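Local coordinates for precorrin-8x Methyl Mutase (Thermus thermophilus, PDB 1V9C), which probably catalyses the methyl migration that turns precorrin-8X into hydrogenobyrinate, an isomerase step in adenosylcobalamin biosynthesis, at residues B[30-35]-B[194-199]; B[62-67]-B[86-91]; B[68-73]-B[127-132]; B[133-138]-B[188-193]; B[165-170]-B[184-189]. One frame throughout, in Å; residues are numbered along the deposited sequence.

Contact 1 (B[30-35]-B[194-199]). With SO4 (sulfate ion), chain E; SO4 (sulfate ion), chain F.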
# COMPACT_ATOMS: atom_id res chain seq x y z
N TRP B 30 6.66 19.24 6.55
CA TRP B 30 5.74 18.64 7.50
C TRP B 30 4.48 18.01 6.91
O TRP B 30 4.20 16.86 7.19
CB TRP B 30 5.33 19.64 8.59
CG TRP B 30 4.49 18.99 9.67
CD1 TRP B 30 3.23 19.37 10.08
CD2 TRP B 30 4.79 17.79 10.40
NE1 TRP B 30 2.74 18.47 11.01
CE2 TRP B 30 3.68 17.50 11.22
CE3 TRP B 30 5.90 16.93 10.43
CZ2 TRP B 30 3.64 16.38 12.07
CZ3 TRP B 30 5.86 15.82 11.28
CH2 TRP B 30 4.73 15.55 12.09
N PRO B 31 3.73 18.74 6.07
CA PRO B 31 2.51 18.19 5.48
C PRO B 31 2.75 16.85 4.80
O PRO B 31 1.85 16.03 4.69
CB PRO B 31 2.07 19.27 4.49
CG PRO B 31 2.63 20.52 5.08
CD PRO B 31 4.01 20.07 5.51
N VAL B 32 3.98 16.63 4.34
CA VAL B 32 4.30 15.37 3.68
C VAL B 32 4.45 14.26 4.71
O VAL B 32 3.92 13.17 4.54
CB VAL B 32 5.60 15.52 2.87
CG1 VAL B 32 6.06 14.17 2.34
CG2 VAL B 32 5.37 16.51 1.73
N VAL B 33 5.17 14.56 5.80
CA VAL B 33 5.42 13.56 6.84
C VAL B 33 4.14 13.20 7.57
O VAL B 33 3.93 12.04 7.92
CB VAL B 33 6.48 14.05 7.86
CG1 VAL B 33 6.75 12.97 8.88
CG2 VAL B 33 7.79 14.41 7.14
N ARG B 34 3.30 14.20 7.79
CA ARG B 34 2.02 14.04 8.46
C ARG B 34 1.18 13.04 7.67
O ARG B 34 0.64 12.09 8.23
CB ARG B 34 1.29 15.39 8.53
CG ARG B 34 -0.05 15.35 9.23
CD ARG B 34 -0.96 16.48 8.75
NE ARG B 34 -0.56 17.81 9.20
CZ ARG B 34 -0.63 18.90 8.44
NH1 ARG B 34 -1.07 18.81 7.18
NH2 ARG B 34 -0.28 20.08 8.93
N ARG B 35 1.08 13.27 6.36
CA ARG B 35 0.31 12.42 5.47
C ARG B 35 0.82 10.98 5.47
O ARG B 35 0.05 10.03 5.48
CB ARG B 35 0.34 12.99 4.05
CG ARG B 35 -0.64 12.33 3.14
CD ARG B 35 -1.52 13.36 2.51
NE ARG B 35 -2.71 12.76 1.92
CZ ARG B 35 -3.73 13.45 1.45
NH1 ARG B 35 -3.71 14.78 1.49
NH2 ARG B 35 -4.78 12.83 0.94
N VAL B 194 2.40 6.86 -2.27
CA VAL B 194 1.09 7.44 -2.58
C VAL B 194 0.79 8.63 -1.64
O VAL B 194 0.44 9.72 -2.09
CB VAL B 194 -0.03 6.36 -2.45
CG1 VAL B 194 -1.41 7.02 -2.57
CG2 VAL B 194 0.15 5.28 -3.53
N ALA B 195 0.94 8.42 -0.34
CA ALA B 195 0.66 9.48 0.65
C ALA B 195 1.51 10.73 0.42
O ALA B 195 1.02 11.85 0.52
CB ALA B 195 0.87 8.94 2.07
N ALA B 196 2.80 10.52 0.14
CA ALA B 196 3.72 11.62 -0.12
C ALA B 196 3.30 12.36 -1.41
O ALA B 196 3.33 13.59 -1.47
CB ALA B 196 5.16 11.09 -0.26
N LEU B 197 2.93 11.62 -2.45
CA LEU B 197 2.49 12.25 -3.69
C LEU B 197 1.19 13.02 -3.43
O LEU B 197 1.07 14.17 -3.83
CB LEU B 197 2.28 11.20 -4.80
CG LEU B 197 3.60 10.65 -5.37
CD1 LEU B 197 3.41 9.40 -6.22
CD2 LEU B 197 4.23 11.76 -6.19
N HIS B 198 0.22 12.40 -2.76
CA HIS B 198 -1.01 13.11 -2.48
C HIS B 198 -0.71 14.39 -1.70
O HIS B 198 -1.32 15.43 -1.95
CB HIS B 198 -1.99 12.23 -1.71
CG HIS B 198 -2.72 11.26 -2.59
ND1 HIS B 198 -3.20 10.05 -2.14
CD2 HIS B 198 -3.04 11.31 -3.91
CE1 HIS B 198 -3.79 9.40 -3.13
NE2 HIS B 198 -3.70 10.15 -4.21
N ALA B 199 0.25 14.34 -0.79
CA ALA B 199 0.60 15.52 -0.02
C ALA B 199 1.19 16.58 -0.93
O ALA B 199 0.91 17.76 -0.77
CB ALA B 199 1.59 15.17 1.08
S SO4 E . -3.73 9.18 1.40
O1 SO4 E . -3.47 8.27 0.28
O2 SO4 E . -4.84 10.09 1.08
O3 SO4 E . -2.53 9.99 1.65
O4 SO4 E . -4.08 8.40 2.60
S SO4 F . -6.61 15.95 -0.13
O1 SO4 F . -5.95 14.83 -0.81
O2 SO4 F . -7.13 16.91 -1.12
O3 SO4 F . -5.65 16.62 0.76
O4 SO4 F . -7.73 15.43 0.68
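Arg35 lays its aliphatic stem across the 194-199 helix segment, its guanidinium ending with one face over CB of His198. That carbon stands 3.6 Å above the guanidinium plane and is offset toward its rim. CG is anti to the backbone N (chi1 -169°), and a bend at chi2 (126°) turns the chain along the Ala195-Ala199 turn of the other helix, so that Arg35 CG comes within 3.1 Å of Ala195 O while CD touches the methyl of Ala199. The same methyl, Ala199 CB, lies 3.8 Å from Val32 CA and also meets the carbonyl of Pro31. Val32 straddles two alanines, CG1 against Ala196 CB and CG2 against Ala199 CB, and also touches Phe51 of strand 49-51, which places the helix pair beside that edge strand. Small residues on 194-199 let the segment axes approach to 8.2 Å, with N-to-C directions 143° apart. No hydrogen bond joins the segments directly. Two sulfates, probably from the crystallisation liquor, occupy the guanidinium edge instead. Arg35 NE gives a nearly straight bond of 2.8 Å to O3 of the chain E sulfate, NH2 binds O2 of the same ion, and NH1 with NH2 grips the chain F sulfate. His198 ND1 donates to O1 of the chain E ion, close to the ring plane, while its NE2 is bonded to the backbone N of Asn81. Arg84 brings a like charge near Arg35, Glu9 is a weak, long counter-charge, and Arg202 also binds sulfate; the donors therefore probably make this rim electropositive and receptive to anions.

Contact 2 (B[62-67]-B[86-91])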
# COMPACT_ATOMS: atom_id res chain seq x y z
N ALA B 62 7.17 20.55 -10.32
CA ALA B 62 6.96 19.49 -11.30
C ALA B 62 5.47 19.17 -11.40
O ALA B 62 4.92 19.01 -12.49
CB ALA B 62 7.75 18.26 -10.92
N ILE B 63 4.83 19.07 -10.25
CA ILE B 63 3.40 18.77 -10.23
C ILE B 63 2.66 19.79 -11.10
O ILE B 63 1.88 19.42 -11.98
CB ILE B 63 2.84 18.84 -8.80
CG1 ILE B 63 3.38 17.67 -7.98
CG2 ILE B 63 1.35 18.81 -8.83
CD1 ILE B 63 3.14 17.84 -6.51
N GLN B 64 2.93 21.06 -10.85
CA GLN B 64 2.31 22.16 -11.59
C GLN B 64 2.68 22.23 -13.06
O GLN B 64 1.91 22.73 -13.88
CB GLN B 64 2.67 23.48 -10.91
CG GLN B 64 1.95 23.68 -9.61
CD GLN B 64 2.51 24.83 -8.81
OE1 GLN B 64 1.96 25.21 -7.77
NE2 GLN B 64 3.61 25.39 -9.28
N ALA B 65 3.87 21.71 -13.40
CA ALA B 65 4.34 21.71 -14.77
C ALA B 65 3.60 20.65 -15.56
O ALA B 65 3.62 20.64 -16.79
CB ALA B 65 5.83 21.42 -14.80
N GLY B 66 2.95 19.74 -14.85
CA GLY B 66 2.24 18.68 -15.53
C GLY B 66 3.16 17.50 -15.69
O GLY B 66 2.92 16.61 -16.52
N ALA B 67 4.21 17.48 -14.88
CA ALA B 67 5.20 16.41 -14.89
C ALA B 67 4.56 15.04 -14.75
O ALA B 67 3.50 14.90 -14.12
CB ALA B 67 6.20 16.62 -13.77
N ARG B 86 -6.10 14.75 -11.63
CA ARG B 86 -6.76 15.70 -12.51
C ARG B 86 -6.43 17.17 -12.30
O ARG B 86 -6.46 17.95 -13.24
CB ARG B 86 -8.29 15.52 -12.42
CG ARG B 86 -9.09 16.27 -13.49
CD ARG B 86 -10.57 16.29 -13.15
NE ARG B 86 -11.12 14.96 -12.93
CZ ARG B 86 -12.31 14.73 -12.39
NH1 ARG B 86 -13.08 15.75 -12.04
NH2 ARG B 86 -12.74 13.49 -12.18
N LEU B 87 -6.11 17.57 -11.07
CA LEU B 87 -5.80 18.97 -10.80
C LEU B 87 -4.76 19.55 -11.76
O LEU B 87 -5.00 20.59 -12.38
CB LEU B 87 -5.34 19.14 -9.34
CG LEU B 87 -6.47 19.28 -8.30
CD1 LEU B 87 -7.53 18.20 -8.51
CD2 LEU B 87 -5.88 19.19 -6.91
N PHE B 88 -3.61 18.91 -11.89
CA PHE B 88 -2.59 19.41 -12.80
C PHE B 88 -2.32 18.36 -13.87
O PHE B 88 -1.30 18.41 -14.55
CB PHE B 88 -1.29 19.73 -12.06
CG PHE B 88 -1.46 20.65 -10.88
CD1 PHE B 88 -1.82 20.15 -9.63
CD2 PHE B 88 -1.26 22.02 -11.02
CE1 PHE B 88 -1.98 21.00 -8.53
CE2 PHE B 88 -1.41 22.89 -9.93
CZ PHE B 88 -1.78 22.38 -8.68
N GLY B 89 -3.25 17.42 -14.03
CA GLY B 89 -3.10 16.36 -15.02
C GLY B 89 -1.71 15.76 -15.06
O GLY B 89 -0.97 15.97 -16.02
N ASN B 90 -1.34 15.02 -14.02
CA ASN B 90 -0.02 14.39 -13.98
C ASN B 90 -0.14 12.93 -14.39
O ASN B 90 -0.62 12.09 -13.62
CB ASN B 90 0.58 14.50 -12.58
CG ASN B 90 0.71 15.93 -12.11
OD1 ASN B 90 -0.22 16.49 -11.54
ND2 ASN B 90 1.87 16.53 -12.35
N GLU B 91 0.29 12.62 -15.61
CA GLU B 91 0.21 11.26 -16.11
C GLU B 91 1.00 10.30 -15.25
O GLU B 91 2.10 10.62 -14.81
CB GLU B 91 0.74 11.18 -17.54
CG GLU B 91 0.78 9.77 -18.09
CD GLU B 91 1.30 9.70 -19.53
OE1 GLU B 91 1.25 8.60 -20.13
OE2 GLU B 91 1.74 10.73 -20.06
O HOH W 1 1.68 14.69 -17.31
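Asn90 bridges the end of helix 55-65 and the segment 86-91 with its side-chain amide, whose nitrogen serves two backbone carbonyls of the segment 62-67. Asn90 ND2 donates to Ile63 O at 2.9 Å with an N-H...O angle of 162°. It gives an equally short bond to Ala67 O. Both acceptors lie close to the amide plane and are approached on a lone pair, so the pair of bonds fixes the rotation of the amide (chi2 87°). Ile63 O takes a second bond from Gly66 N, one of the links of the Schellman motif in which Gly66, at phi 91°, ends the helix; another is the bond from Ala67 N to Ala62 O. Gly89 plays the matching part at the end of helix 82-88, again with positive phi. Water 1 joins the two turns: it donates to Gly66 O and Gly89 O, and accepts from Glu91 N at 3.0 Å. Phe88 covers the polar centre: its CB sits 3.2 Å from Ile63 O, and its ring crosses Ile63 obliquely, CD1 lying 3.5 Å from Ile63 CG2. Beyond it Gln64 runs alongside the ring in the same direction, its CG methylene touching Phe88 CE2. The ends of two helices are thus held together beside the sheet: Ile63 and Phe88 also reach helix 190-205 at Ala204, Ile63 leans on Ile130 of strand 130-133, and Glu91 is hydrogen-bonded through its backbone to Ile69 as the chain approaches edge strand 92-94.

Contact 3 (B[68-73]-B[127-132])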
# COMPACT_ATOMS: atom_id res chain seq x y z
N ARG B 68 5.19 14.04 -15.35
CA ARG B 68 4.69 12.67 -15.29
C ARG B 68 5.12 12.06 -13.96
O ARG B 68 6.04 12.55 -13.31
CB ARG B 68 5.27 11.81 -16.41
CG ARG B 68 4.84 12.14 -17.81
CD ARG B 68 5.16 10.95 -18.71
NE ARG B 68 4.92 11.22 -20.12
CZ ARG B 68 5.65 12.04 -20.86
NH1 ARG B 68 6.67 12.70 -20.33
NH2 ARG B 68 5.36 12.21 -22.14
N ILE B 69 4.46 10.98 -13.55
CA ILE B 69 4.79 10.29 -12.32
C ILE B 69 5.10 8.87 -12.74
O ILE B 69 4.24 8.16 -13.26
CB ILE B 69 3.60 10.36 -11.32
CG1 ILE B 69 3.37 11.82 -10.91
CG2 ILE B 69 3.85 9.48 -10.10
CD1 ILE B 69 2.02 12.09 -10.29
N LEU B 70 6.35 8.46 -12.55
CA LEU B 70 6.78 7.12 -12.92
C LEU B 70 6.88 6.33 -11.63
O LEU B 70 7.54 6.75 -10.69
CB LEU B 70 8.14 7.17 -13.62
CG LEU B 70 8.30 8.31 -14.64
CD1 LEU B 70 9.70 8.30 -15.22
CD2 LEU B 70 7.27 8.16 -15.72
N VAL B 71 6.24 5.17 -11.59
CA VAL B 71 6.26 4.38 -10.38
C VAL B 71 6.69 2.95 -10.62
O VAL B 71 6.65 2.46 -11.76
CB VAL B 71 4.86 4.45 -9.70
CG1 VAL B 71 4.54 5.89 -9.38
CG2 VAL B 71 3.77 3.89 -10.61
N ASP B 72 7.11 2.29 -9.54
CA ASP B 72 7.60 0.91 -9.60
C ASP B 72 6.62 -0.16 -9.15
O ASP B 72 7.02 -1.30 -8.87
CB ASP B 72 8.87 0.80 -8.76
CG ASP B 72 8.58 0.74 -7.28
OD1 ASP B 72 7.47 1.15 -6.87
OD2 ASP B 72 9.46 0.28 -6.52
N ALA B 73 5.34 0.18 -9.05
CA ALA B 73 4.33 -0.79 -8.64
C ALA B 73 2.93 -0.31 -8.96
O ALA B 73 2.62 0.87 -8.82
CB ALA B 73 4.44 -1.10 -7.14
N ASP B 127 13.51 12.74 -17.52
CA ASP B 127 13.77 14.16 -17.34
C ASP B 127 12.49 14.93 -17.09
O ASP B 127 11.55 14.91 -17.89
CB ASP B 127 14.52 14.70 -18.56
CG ASP B 127 15.92 14.10 -18.69
OD1 ASP B 127 16.73 14.23 -17.74
OD2 ASP B 127 16.21 13.48 -19.73
N GLY B 128 12.46 15.61 -15.94
CA GLY B 128 11.31 16.39 -15.53
C GLY B 128 10.29 15.57 -14.76
O GLY B 128 9.30 16.09 -14.27
N ALA B 129 10.56 14.28 -14.62
CA ALA B 129 9.63 13.39 -13.94
C ALA B 129 9.81 13.21 -12.44
O ALA B 129 10.90 13.42 -11.89
CB ALA B 129 9.64 12.04 -14.61
N ILE B 130 8.72 12.84 -11.79
CA ILE B 130 8.72 12.56 -10.36
C ILE B 130 8.70 11.04 -10.35
O ILE B 130 7.80 10.43 -10.92
CB ILE B 130 7.46 13.12 -9.67
CG1 ILE B 130 7.56 14.64 -9.59
CG2 ILE B 130 7.33 12.53 -8.26
CD1 ILE B 130 6.25 15.34 -9.22
N VAL B 131 9.70 10.44 -9.72
CA VAL B 131 9.80 8.99 -9.66
C VAL B 131 9.44 8.45 -8.29
O VAL B 131 9.99 8.89 -7.28
CB VAL B 131 11.21 8.52 -10.03
CG1 VAL B 131 11.25 7.00 -10.09
CG2 VAL B 131 11.61 9.10 -11.39
N GLY B 132 8.52 7.50 -8.26
CA GLY B 132 8.09 6.92 -7.00
C GLY B 132 8.47 5.46 -6.88
O GLY B 132 7.98 4.61 -7.63
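Leu70 and Val131 point to one face of the sheet, Ile69 and Ile130 to the other, each pair sitting abreast on two parallel strands whose axes pass 4.6 Å apart. Leu70 CG is anti to its carbonyl carbon, and from there CD1 reaches back along the neighbouring strand to rest 3.8 Å from Ala129 CB, nearer than to Val131 CG2. On the opposite face Ile69 and Ile130 share almost the same torsions (chi1 -65° and -73°), so their CG1 branches run alike; contact between them is loose, with Ile69 CG1 4.5 Å from Ile130 CB. Both isoleucines pack on Leu197 of helix 190-205, whereas Val131 meets Phe139 and Leu143 of helix 137-147. Val71 is matched by Gly132, which offers no side chain, so Val71 CB lies against the Gly132 carbonyl, 3.7 Å from Gly132 O. The backbone ladder sets this register. Ile130 N to Arg68 O is nearly straight at 179°, Leu70 N to Ile130 O and Gly132 N to Leu70 O follow, the last at 2.7 Å, and Asp72 N closes the ladder on Gly132 O with a more bent bond. It uses one edge of strand 69-71; the backbone of Ile69 and Val71 bonds to strand 92-94 and the residues beside it, as in an inner strand of a parallel sheet. Beyond the strand the Asp72 carboxylate accepts from the backbone N atoms of Gly134, Asn135 and Ala136, which would probably stabilise its negative charge.

Contact 4 (B[133-138]-B[188-193])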
# COMPACT_ATOMS: atom_id res chain seq x y z
N VAL B 133 9.34 5.17 -5.92
CA VAL B 133 9.77 3.80 -5.70
C VAL B 133 9.40 3.36 -4.28
O VAL B 133 9.84 3.95 -3.30
CB VAL B 133 11.31 3.66 -5.90
CG1 VAL B 133 11.73 2.20 -5.77
CG2 VAL B 133 11.70 4.21 -7.26
N GLY B 134 8.57 2.32 -4.19
CA GLY B 134 8.17 1.83 -2.88
C GLY B 134 8.29 0.32 -2.84
O GLY B 134 7.89 -0.30 -1.85
N ASN B 135 8.85 -0.27 -3.89
CA ASN B 135 8.95 -1.73 -3.95
C ASN B 135 10.19 -2.38 -4.55
O ASN B 135 10.56 -3.47 -4.13
CB ASN B 135 7.72 -2.25 -4.69
CG ASN B 135 6.45 -1.54 -4.26
OD1 ASN B 135 5.85 -1.89 -3.25
ND2 ASN B 135 6.07 -0.52 -5.02
N ALA B 136 10.82 -1.75 -5.53
CA ALA B 136 11.98 -2.37 -6.18
C ALA B 136 13.30 -1.65 -5.97
O ALA B 136 13.60 -0.70 -6.67
CB ALA B 136 11.71 -2.52 -7.67
N PRO B 137 14.10 -2.10 -4.98
CA PRO B 137 15.41 -1.52 -4.65
C PRO B 137 16.36 -1.52 -5.85
O PRO B 137 17.06 -0.54 -6.10
CB PRO B 137 15.93 -2.43 -3.53
CG PRO B 137 14.68 -2.92 -2.89
CD PRO B 137 13.80 -3.23 -4.08
N THR B 138 16.38 -2.63 -6.59
CA THR B 138 17.26 -2.74 -7.74
C THR B 138 16.84 -1.71 -8.79
O THR B 138 17.63 -1.31 -9.64
CB THR B 138 17.22 -4.16 -8.37
OG1 THR B 138 15.95 -4.38 -8.98
CG2 THR B 138 17.45 -5.22 -7.31
N GLY B 188 9.09 1.52 4.38
CA GLY B 188 8.68 2.30 3.22
C GLY B 188 7.51 1.56 2.61
O GLY B 188 6.76 0.92 3.34
N GLY B 189 7.34 1.64 1.29
CA GLY B 189 6.24 0.92 0.67
C GLY B 189 5.33 1.78 -0.18
O GLY B 189 5.34 3.00 -0.07
N SER B 190 4.52 1.14 -1.02
CA SER B 190 3.57 1.81 -1.90
C SER B 190 2.74 2.86 -1.19
O SER B 190 2.57 3.98 -1.67
CB SER B 190 2.64 0.78 -2.52
OG SER B 190 3.35 -0.14 -3.32
N THR B 191 2.22 2.50 -0.02
CA THR B 191 1.40 3.43 0.73
C THR B 191 2.13 4.72 1.09
O THR B 191 1.53 5.80 1.13
CB THR B 191 0.85 2.76 2.01
OG1 THR B 191 0.02 1.66 1.65
CG2 THR B 191 0.05 3.75 2.79
N LEU B 192 3.43 4.63 1.33
CA LEU B 192 4.16 5.84 1.69
C LEU B 192 4.34 6.72 0.45
O LEU B 192 4.16 7.92 0.52
CB LEU B 192 5.51 5.48 2.35
CG LEU B 192 5.55 4.90 3.77
CD1 LEU B 192 4.97 5.92 4.75
CD2 LEU B 192 4.81 3.57 3.86
N VAL B 193 4.67 6.12 -0.69
CA VAL B 193 4.82 6.93 -1.90
C VAL B 193 3.50 7.63 -2.23
O VAL B 193 3.47 8.84 -2.45
CB VAL B 193 5.22 6.08 -3.13
CG1 VAL B 193 5.50 7.00 -4.30
CG2 VAL B 193 6.46 5.29 -2.82
O HOH W 2 4.85 -1.60 -0.96
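The amide of Asn135 is the flat group of this contact, and the hydroxyl of Ser190 lies in its plane, at the edge carrying OD1 and ND2. Ser190 OG donates to a lone pair of Asn135 OD1 at 3.1 Å, with a C=O...O angle of 103°. Water 2 gives the same oxygen a second bond, and accepts from Ser190 N at 2.8 Å, so the amide oxygen is tied both directly and through water to the first turn of helix 190-205. These two donors matter because Gly134 O, another acceptor, lies 2.9 Å from Asn135 OD1 with no bond between them. The torsions turn this amide edge toward Ser190: CG is anti to the carbonyl carbon (chi1 -43°) and chi2 is -82°. The other flat group is the peptide carbonyl of Gly134; Gly189 CA makes a CH...O contact of 3.2 Å with Gly134 O. Here the chains come very close, CA to CA 4.1 Å between Gly134 and Gly189, and a CB on Gly134 would run into the Gly189-Ser190 peptide. Val193, one turn further on, packs with CG2 3.7 Å from Val133 O and also against Gly134 CA. Gly189, the N-cap residue, accepts at its carbonyl oxygen from both Leu192 N and Val193 N. The meeting lies where strand 130-133 leaves the sheet for helix 137-147 and the loop from strand 180-183 enters helix 190-205. Helix 74-79 covers it through Ile76, which touches Asn135, Ser190 and Val193, while Thr191 packs against Thr191 of the second subunit.

Contact 5 (B[165-170]-B[184-189]). With SO4 (sulfate ion), chain G.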
# COMPACT_ATOMS: atom_id res chain seq x y z
N ASN B 165 18.87 -5.21 -0.41
CA ASN B 165 19.28 -4.08 -1.25
C ASN B 165 18.63 -2.75 -0.88
O ASN B 165 18.95 -1.71 -1.46
CB ASN B 165 18.95 -4.36 -2.72
CG ASN B 165 19.65 -5.60 -3.25
OD1 ASN B 165 19.07 -6.37 -4.02
ND2 ASN B 165 20.90 -5.78 -2.85
N VAL B 166 17.73 -2.77 0.10
CA VAL B 166 17.02 -1.57 0.51
C VAL B 166 17.89 -0.46 1.08
O VAL B 166 17.83 0.70 0.63
CB VAL B 166 15.90 -1.92 1.53
CG1 VAL B 166 15.26 -0.65 2.07
CG2 VAL B 166 14.85 -2.80 0.86
N LEU B 167 18.70 -0.79 2.09
CA LEU B 167 19.54 0.21 2.73
C LEU B 167 20.54 0.85 1.77
O LEU B 167 20.73 2.07 1.79
CB LEU B 167 20.27 -0.41 3.92
CG LEU B 167 19.36 -1.10 4.95
CD1 LEU B 167 20.19 -1.50 6.17
CD2 LEU B 167 18.22 -0.15 5.36
N GLU B 168 21.15 0.04 0.91
CA GLU B 168 22.13 0.57 -0.03
C GLU B 168 21.48 1.36 -1.16
O GLU B 168 22.05 2.33 -1.65
CB GLU B 168 22.98 -0.58 -0.59
CG GLU B 168 22.71 -0.93 -2.03
CD GLU B 168 23.62 -2.04 -2.52
OE1 GLU B 168 23.55 -3.15 -1.96
OE2 GLU B 168 24.39 -1.79 -3.47
N ALA B 169 20.28 0.94 -1.55
CA ALA B 169 19.55 1.62 -2.62
C ALA B 169 19.23 3.05 -2.19
O ALA B 169 19.28 3.99 -3.00
CB ALA B 169 18.26 0.87 -2.92
N LYS B 170 18.90 3.22 -0.92
CA LYS B 170 18.58 4.53 -0.41
C LYS B 170 19.85 5.38 -0.30
O LYS B 170 19.85 6.55 -0.65
CB LYS B 170 17.86 4.41 0.93
CG LYS B 170 16.48 3.76 0.75
CD LYS B 170 15.82 3.40 2.05
CE LYS B 170 14.45 2.79 1.79
NZ LYS B 170 13.62 2.72 3.01
N GLU B 184 14.26 6.50 5.77
CA GLU B 184 15.46 5.84 6.27
C GLU B 184 15.16 4.44 6.80
O GLU B 184 14.12 4.22 7.42
CB GLU B 184 16.07 6.68 7.40
CG GLU B 184 16.30 8.15 7.05
CD GLU B 184 17.75 8.47 6.74
OE1 GLU B 184 18.25 8.06 5.67
OE2 GLU B 184 18.39 9.12 7.59
N GLY B 185 16.06 3.50 6.54
CA GLY B 185 15.88 2.16 7.03
C GLY B 185 15.24 1.16 6.09
O GLY B 185 15.33 1.32 4.87
N ARG B 186 14.61 0.14 6.67
CA ARG B 186 13.96 -0.90 5.88
C ARG B 186 12.49 -0.60 5.60
O ARG B 186 11.87 -1.25 4.76
CB ARG B 186 14.06 -2.25 6.60
CG ARG B 186 15.42 -2.51 7.18
CD ARG B 186 15.84 -3.94 7.06
NE ARG B 186 17.03 -4.02 6.21
CZ ARG B 186 17.80 -5.10 6.10
NH1 ARG B 186 17.51 -6.20 6.78
NH2 ARG B 186 18.86 -5.06 5.31
N LYS B 187 11.94 0.39 6.30
CA LYS B 187 10.54 0.77 6.12
C LYS B 187 10.30 1.64 4.91
O LYS B 187 11.17 2.39 4.49
CB LYS B 187 10.02 1.50 7.35
CG LYS B 187 9.83 0.61 8.54
CD LYS B 187 9.07 1.30 9.64
CE LYS B 187 8.73 0.31 10.73
NZ LYS B 187 7.78 0.88 11.70
N GLY B 188 9.09 1.52 4.38
CA GLY B 188 8.68 2.30 3.22
C GLY B 188 7.51 1.56 2.61
O GLY B 188 6.76 0.92 3.34
N GLY B 189 7.34 1.64 1.29
CA GLY B 189 6.24 0.92 0.67
C GLY B 189 5.33 1.78 -0.18
O GLY B 189 5.34 3.00 -0.07
S SO4 G . 20.48 -4.21 2.38
O1 SO4 G . 20.57 -5.50 1.68
O2 SO4 G . 21.30 -3.19 1.69
O3 SO4 G . 20.98 -4.37 3.76
O4 SO4 G . 19.07 -3.78 2.42
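Lys170 NZ makes the direct polar bond across the contact, to Gly185 O at 2.9 Å. The ammonium stands above the carbonyl plane, 49° out of it, rather than on a lone pair. Thr183 O and Pro160 O also accept from NZ, as Gly185 O does, and Lys187 O lies 2.9 Å from Lys170 NZ, so the lysine end is ringed by backbone carbonyls that would favour its charged form. Its chain is extended beyond CG (chi2 170°, chi3 179°), which carries NZ from helix 166-174 into the loop. The same Gly185 O is flanked by methyls: Val166 CG1 at 3.4 Å and Leu167 CD2 at 3.3 Å. Leu167 also crosses Arg186 at about a right angle, with CD1 3.9 Å from Arg186 NH2. One shell further out lies a sulfate, probably from the crystallisation liquor. Asn165 N donates to its O1 at 2.7 Å and Leu167 N to O4 at 3.0 Å; Glu168 N gives O2 a weak bond. The Arg186 chain, bent at chi2 and chi3, brings NH2 to 2.7 Å from O3 of the ion. Arg186 and Lys187 in turn pack on Ala41 and Thr40 of the second subunit. An anion held by backbone N-H groups at the first turn of a helix, with an arginine edge turned toward it, is a classic helix N-terminal anion site, here in a doubly wound alpha/beta fold.

From the N terminus, contact 1 opens first, on helix 30-40, and closes last, on helix 190-205, so its loop of 158 residues encloses all the others. Contact 2 begins at the end of helix 55-65, and contact 3 begins at strand 69-71 before contact 2 has closed at 86-91; these two therefore cross. Contact 3 closes on strand 130-133, from which contact 4 starts directly. Contact 5 opens later and shares Gly188 and Gly189 with contact 4. Contact 3 pairs two inner strands, contact 2 ties the helix ends beside them, contacts 4 and 5 bring the loop before helix 190-205 against the helix starts at 137 and 166, and contact 1 joins that helix to 30-40.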